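Long-range contacts in choline/ethanolamine kinase family protein (Mesorhizobium loti, PDB 3DXQ), which belongs to the choline/ethanolamine kinase family and probably transfers phosphate to ethanolamine or a related small alcohol: residues I14-G19 and G38-R43; E73-D78 and V85-A90. All coordinates share one frame; numbering follows the deposited sequence.

Contact 1: residues I14-G19 and G38-R43; sequences IPMLAG and GDLCLR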
loop_
_atom_site.group_PDB
_atom_site.type_symbol
_atom_site.label_atom_id
_atom_site.label_comp_id
_atom_site.label_asym_id
_atom_site.label_seq_id
_atom_site.Cartn_x
_atom_site.Cartn_y
_atom_site.Cartn_z
ATOM N N ILE A 14 -6.789 25.988 -9.862
ATOM C CA ILE A 14 -8.053 25.433 -9.374
ATOM C C ILE A 14 -9.051 26.496 -8.926
ATOM O O ILE A 14 -8.820 27.149 -7.928
ATOM C CB ILE A 14 -7.871 24.463 -8.224
ATOM C CG1 ILE A 14 -6.763 23.454 -8.517
ATOM C CG2 ILE A 14 -9.188 23.736 -7.978
ATOM C CD1 ILE A 14 -5.426 23.830 -7.951
ATOM N N PRO A 15 -10.175 26.652 -9.655
ATOM C CA PRO A 15 -11.184 27.655 -9.294
ATOM C C PRO A 15 -11.721 27.499 -7.878
ATOM O O PRO A 15 -11.840 28.485 -7.169
ATOM C CB PRO A 15 -12.301 27.433 -10.325
ATOM C CG PRO A 15 -11.636 26.794 -11.476
ATOM C CD PRO A 15 -10.576 25.907 -10.865
HETATM N N MSE A 16 -12.018 26.281 -7.454
HETATM C CA MSE A 16 -12.550 26.064 -6.088
HETATM C C MSE A 16 -11.577 26.341 -4.925
HETATM O O MSE A 16 -12.008 26.485 -3.782
HETATM C CB MSE A 16 -13.165 24.677 -5.924
HETATM C CG MSE A 16 -12.586 23.599 -6.795
HETATM SE SE MSE A 16 -12.952 21.849 -6.081
HETATM C CE MSE A 16 -14.268 22.195 -4.777
ATOM N N LEU A 17 -10.280 26.405 -5.205
ATOM C CA LEU A 17 -9.320 26.820 -4.192
ATOM C C LEU A 17 -8.825 28.253 -4.405
ATOM O O LEU A 17 -8.371 28.886 -3.459
ATOM C CB LEU A 17 -8.140 25.859 -4.158
ATOM C CG LEU A 17 -8.454 24.459 -3.638
ATOM C CD1 LEU A 17 -7.214 23.580 -3.737
ATOM C CD2 LEU A 17 -8.940 24.534 -2.215
ATOM N N ALA A 18 -8.912 28.771 -5.632
ATOM C CA ALA A 18 -8.439 30.135 -5.949
ATOM C C ALA A 18 -8.820 31.157 -4.881
ATOM O O ALA A 18 -9.924 31.117 -4.319
ATOM C CB ALA A 18 -8.972 30.587 -7.316
ATOM N N GLY A 19 -7.893 32.063 -4.597
ATOM C CA GLY A 19 -8.123 33.129 -3.625
ATOM C C GLY A 19 -8.299 32.670 -2.182
ATOM O O GLY A 19 -8.977 33.336 -1.394
ATOM N N GLY A 38 -8.278 25.079 3.839
ATOM C CA GLY A 38 -9.654 25.215 4.313
ATOM C C GLY A 38 -10.157 23.851 4.734
ATOM O O GLY A 38 -9.654 23.262 5.679
ATOM N N ASP A 39 -11.135 23.339 3.993
ATOM C CA ASP A 39 -11.709 22.014 4.219
ATOM C C ASP A 39 -11.418 21.081 3.033
ATOM O O ASP A 39 -11.978 19.997 2.938
ATOM C CB ASP A 39 -13.220 22.167 4.444
ATOM C CG ASP A 39 -13.529 23.155 5.554
ATOM O OD1 ASP A 39 -12.955 22.988 6.635
ATOM O OD2 ASP A 39 -14.318 24.107 5.357
ATOM N N LEU A 40 -10.552 21.517 2.120
ATOM C CA LEU A 40 -10.212 20.719 0.948
ATOM C C LEU A 40 -8.732 20.372 1.072
ATOM O O LEU A 40 -8.018 21.030 1.808
ATOM C CB LEU A 40 -10.492 21.510 -0.335
ATOM C CG LEU A 40 -11.917 22.031 -0.532
ATOM C CD1 LEU A 40 -11.998 22.999 -1.704
ATOM C CD2 LEU A 40 -12.887 20.902 -0.739
ATOM N N CYS A 41 -8.298 19.315 0.397
ATOM C CA CYS A 41 -6.869 18.920 0.363
ATOM C C CYS A 41 -6.349 19.011 -1.055
ATOM O O CYS A 41 -6.976 18.541 -1.999
ATOM C CB CYS A 41 -6.645 17.492 0.818
ATOM S SG CYS A 41 -6.986 17.174 2.488
ATOM N N LEU A 42 -5.199 19.634 -1.184
ATOM C CA LEU A 42 -4.521 19.784 -2.458
ATOM C C LEU A 42 -3.406 18.745 -2.485
ATOM O O LEU A 42 -2.604 18.700 -1.551
ATOM C CB LEU A 42 -3.944 21.193 -2.548
ATOM C CG LEU A 42 -3.280 21.618 -3.851
ATOM C CD1 LEU A 42 -4.255 21.638 -5.020
ATOM C CD2 LEU A 42 -2.697 22.978 -3.650
ATOM N N ARG A 43 -3.372 17.896 -3.513
ATOM C CA ARG A 43 -2.324 16.875 -3.657
ATOM C C ARG A 43 -1.461 17.155 -4.901
ATOM O O ARG A 43 -1.978 17.203 -6.018
ATOM C CB ARG A 43 -2.961 15.492 -3.761
ATOM C CG ARG A 43 -4.228 15.325 -2.914
ATOM C CD ARG A 43 -4.720 13.875 -2.883
ATOM N NE ARG A 43 -4.063 13.077 -1.835
ATOM C CZ ARG A 43 -4.451 13.026 -0.555
ATOM N NH1 ARG A 43 -5.502 13.728 -0.125
ATOM N NH2 ARG A 43 -3.781 12.264 0.313
#
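Residues 14-19 form an irregular turn on one face of the strand that begins at Leu40, and the two backbones stay well apart, with Leu17 CA 8.0 Å from Leu40 CA at their nearest. The turn is held by its own amides: Ile14 O accepts from both Leu17 N and Ala18 N, the latter at 2.8 Å. This coil aims Ile14, Met16 and Leu17 at the strand, where Leu40 and Leu42, two residues apart, point back at them while Cys41 between them points away. Leu17 bridges the two leucines. With its CG anti to the carbonyl carbon (chi1 -69°) and chi2 also anti (177°), its two methyls fork between them. CD2 of Leu17 meets CD1 of Leu40 at 3.5 Å. The other branch, CD1 of Leu17, lies 3.8 Å from CD1 of Leu42. Leu42 has its CG anti to the backbone N (chi1 -175°), which sends the branch out toward 14-19; its CD1 also meets the terminal CD1 of Ile14 at 3.8 Å, so that Leu42 CD1 is held between the methyls of Ile14 and Leu17. At the more open end the chain of Met16, present as selenomethionine and bent at chi3, crosses Leu40 at about a right angle and brings its CE to 3.9 Å from Leu40 CD1. Val85, on the neighbouring strand 84-87, extends the apolar surface under Ile14 and Leu17. The contact thus joins the segment that follows helix 3-10 to one face of the five-stranded sheet through methyl-to-methyl packing, a union that relies on shape and the exclusion of water rather than on directional bonds.

Contact 2: residues E73-D78 and V85-A90; sequences EVLHVD and VTRYIA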
loop_
_atom_site.group_PDB
_atom_site.type_symbol
_atom_site.label_atom_id
_atom_site.label_comp_id
_atom_site.label_asym_id
_atom_site.label_seq_id
_atom_site.Cartn_x
_atom_site.Cartn_y
_atom_site.Cartn_z
ATOM N N GLU A 73 -14.006 11.785 -1.306
ATOM C CA GLU A 73 -14.469 12.352 -2.548
ATOM C C GLU A 73 -13.342 13.012 -3.337
ATOM O O GLU A 73 -12.520 13.721 -2.765
ATOM C CB GLU A 73 -15.506 13.432 -2.260
ATOM C CG GLU A 73 -16.930 13.029 -2.455
ATOM C CD GLU A 73 -17.789 14.244 -2.714
ATOM O OE1 GLU A 73 -17.860 15.116 -1.812
ATOM O OE2 GLU A 73 -18.360 14.334 -3.833
ATOM N N VAL A 74 -13.323 12.789 -4.648
ATOM C CA VAL A 74 -12.351 13.420 -5.534
ATOM C C VAL A 74 -13.066 14.553 -6.241
ATOM O O VAL A 74 -13.910 14.318 -7.089
ATOM C CB VAL A 74 -11.793 12.428 -6.560
ATOM C CG1 VAL A 74 -10.975 13.150 -7.601
ATOM C CG2 VAL A 74 -10.976 11.393 -5.869
ATOM N N LEU A 75 -12.734 15.782 -5.881
ATOM C CA LEU A 75 -13.454 16.945 -6.383
ATOM C C LEU A 75 -12.848 17.558 -7.630
ATOM O O LEU A 75 -13.527 18.302 -8.337
ATOM C CB LEU A 75 -13.546 18.012 -5.295
ATOM C CG LEU A 75 -14.140 17.490 -3.980
ATOM C CD1 LEU A 75 -14.157 18.603 -2.948
ATOM C CD2 LEU A 75 -15.547 16.903 -4.186
ATOM N N HIS A 76 -11.586 17.261 -7.925
ATOM C CA HIS A 76 -10.975 17.885 -9.084
ATOM C C HIS A 76 -9.681 17.209 -9.460
ATOM O O HIS A 76 -8.966 16.709 -8.611
ATOM C CB HIS A 76 -10.752 19.384 -8.811
ATOM C CG HIS A 76 -10.352 20.166 -10.019
ATOM N ND1 HIS A 76 -9.436 21.195 -9.970
ATOM C CD2 HIS A 76 -10.717 20.048 -11.317
ATOM C CE1 HIS A 76 -9.271 21.694 -11.182
ATOM N NE2 HIS A 76 -10.032 21.010 -12.019
ATOM N N VAL A 77 -9.414 17.159 -10.756
ATOM C CA VAL A 77 -8.173 16.604 -11.259
ATOM C C VAL A 77 -7.697 17.542 -12.351
ATOM O O VAL A 77 -8.506 18.139 -13.065
ATOM C CB VAL A 77 -8.369 15.206 -11.809
ATOM C CG1 VAL A 77 -7.039 14.622 -12.257
ATOM C CG2 VAL A 77 -8.998 14.335 -10.757
ATOM N N ASP A 78 -6.387 17.705 -12.456
ATOM C CA ASP A 78 -5.833 18.604 -13.440
ATOM C C ASP A 78 -5.194 17.748 -14.528
ATOM O O ASP A 78 -4.262 16.994 -14.244
ATOM C CB ASP A 78 -4.818 19.533 -12.783
ATOM C CG ASP A 78 -4.409 20.685 -13.683
ATOM O OD1 ASP A 78 -4.781 20.674 -14.880
ATOM O OD2 ASP A 78 -3.705 21.596 -13.181
ATOM N N VAL A 85 -7.687 17.553 -6.071
ATOM C CA VAL A 85 -8.357 18.134 -4.913
ATOM C C VAL A 85 -9.349 17.132 -4.327
ATOM O O VAL A 85 -10.235 16.650 -5.022
ATOM C CB VAL A 85 -9.109 19.410 -5.259
ATOM C CG1 VAL A 85 -9.687 20.014 -3.976
ATOM C CG2 VAL A 85 -8.188 20.399 -5.987
ATOM N N THR A 86 -9.179 16.812 -3.051
ATOM C CA THR A 86 -10.089 15.930 -2.349
ATOM C C THR A 86 -10.691 16.687 -1.185
ATOM O O THR A 86 -10.271 17.795 -0.883
ATOM C CB THR A 86 -9.355 14.693 -1.823
ATOM O OG1 THR A 86 -8.305 15.104 -0.942
ATOM C CG2 THR A 86 -8.768 13.924 -2.967
ATOM N N ARG A 87 -11.669 16.083 -0.530
ATOM C CA ARG A 87 -12.286 16.718 0.603
ATOM C C ARG A 87 -11.507 16.309 1.835
ATOM O O ARG A 87 -11.090 15.159 1.954
ATOM C CB ARG A 87 -13.769 16.352 0.706
ATOM C CG ARG A 87 -14.438 16.979 1.915
ATOM C CD ARG A 87 -15.946 17.112 1.771
ATOM N NE ARG A 87 -16.300 18.426 1.257
ATOM C CZ ARG A 87 -16.706 18.680 0.023
ATOM N NH1 ARG A 87 -16.844 17.723 -0.882
ATOM N NH2 ARG A 87 -16.987 19.908 -0.302
ATOM N N TYR A 88 -11.295 17.256 2.740
ATOM C CA TYR A 88 -10.603 16.966 3.974
ATOM C C TYR A 88 -11.576 16.369 4.961
ATOM O O TYR A 88 -12.669 16.895 5.158
ATOM C CB TYR A 88 -9.975 18.204 4.609
ATOM C CG TYR A 88 -9.306 17.919 5.940
ATOM C CD1 TYR A 88 -8.144 17.148 6.008
ATOM C CD2 TYR A 88 -9.827 18.423 7.129
ATOM C CE1 TYR A 88 -7.511 16.886 7.230
ATOM C CE2 TYR A 88 -9.196 18.172 8.358
ATOM C CZ TYR A 88 -8.040 17.400 8.393
ATOM O OH TYR A 88 -7.421 17.142 9.593
ATOM N N ILE A 89 -11.118 15.295 5.597
ATOM C CA ILE A 89 -11.831 14.589 6.653
ATOM C C ILE A 89 -11.428 15.107 8.044
ATOM O O ILE A 89 -10.363 14.755 8.583
ATOM C CB ILE A 89 -11.496 13.114 6.566
ATOM C CG1 ILE A 89 -12.003 12.583 5.236
ATOM C CG2 ILE A 89 -12.117 12.350 7.720
ATOM C CD1 ILE A 89 -11.470 11.201 4.919
ATOM N N ALA A 90 -12.292 15.948 8.609
ATOM C CA ALA A 90 -12.066 16.553 9.906
ATOM C C ALA A 90 -12.115 15.470 10.959
ATOM O O ALA A 90 -12.777 14.457 10.782
ATOM C CB ALA A 90 -13.110 17.623 10.184
#
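Strands 74-77 and 84-87 form an antiparallel beta hairpin at one side of the five-stranded sheet, 74-77 being its outermost strand, and a classic beta bulge interrupts their pairing. Over the short segments the strand axes approach to 4.7 Å. Val74 and Thr86 are a non-hydrogen-bonded pair, and Thr86 OG1 is hydrogen-bonded to Arg43 NH1 from strand 40-45. Leu75 and His76 together face Val85. The bulge is gripped by Val85 O, which accepts from Leu75 N at 2.8 Å, nearly along the C=O axis, and more weakly from His76 N. Val85 N returns a straighter bond to His76 O (3.0 Å, 164°), its donor lying above the carbonyl plane. Beyond the bulge Arg87 N makes a weak, long bond to Glu73 O. The CB of His76 packs against the CB of Val85 at 3.9 Å, and CG2 of Val85 lies at the edge of the imidazole. On the exposed side Arg87 leaves the backbone with CG anti to N, then bends at chi3 to run beside Glu73. There its NH1 forms a salt bridge with Glu73 OE1 at 2.9 Å, the oxygen arriving at the guanidinium edge and the two planes only 22° apart. Leu75 CD1 lies over one face of that guanidinium, 3.5 Å from Arg87 NH1, while Leu40 and Met16 also touch the leucine. An alanine in place of Leu75 would lose the CD1 that covers the guanidinium face, the CD2 close to Arg87 NH1 and the packing on Leu40 and Met16, and would probably leave the Arg87 side chain less firmly placed beside Glu73. The order across the sheet, 24-27, 32-37, 40-45, 84-87, 74-77, is that of the N-terminal lobe of protein-kinase-like phosphotransferases.

The two contacts follow one another along the chain, 14-19 with 38-43 closing before 73-78 with 85-90 opens, yet their centres are about 8 Å apart. They share one antiparallel sheet, in which strand 40-45 of the first runs next to strand 84-87 of the second. Probable backbone hydrogen bonds stitch them together, Cys41 N to Thr86 O and Asp39 O to Tyr88 N, each at 2.8 Å. Side chains also meet between them: Leu40 CD2 packs on Leu75 CD1, and Ile14 CG2 lies beside His76 ND1. In contact 1 residues 14-19 lie over part of one face and contact 2 builds the edge hairpin, so together they form a continuous part of the N-terminal lobe, away from the chain's centre.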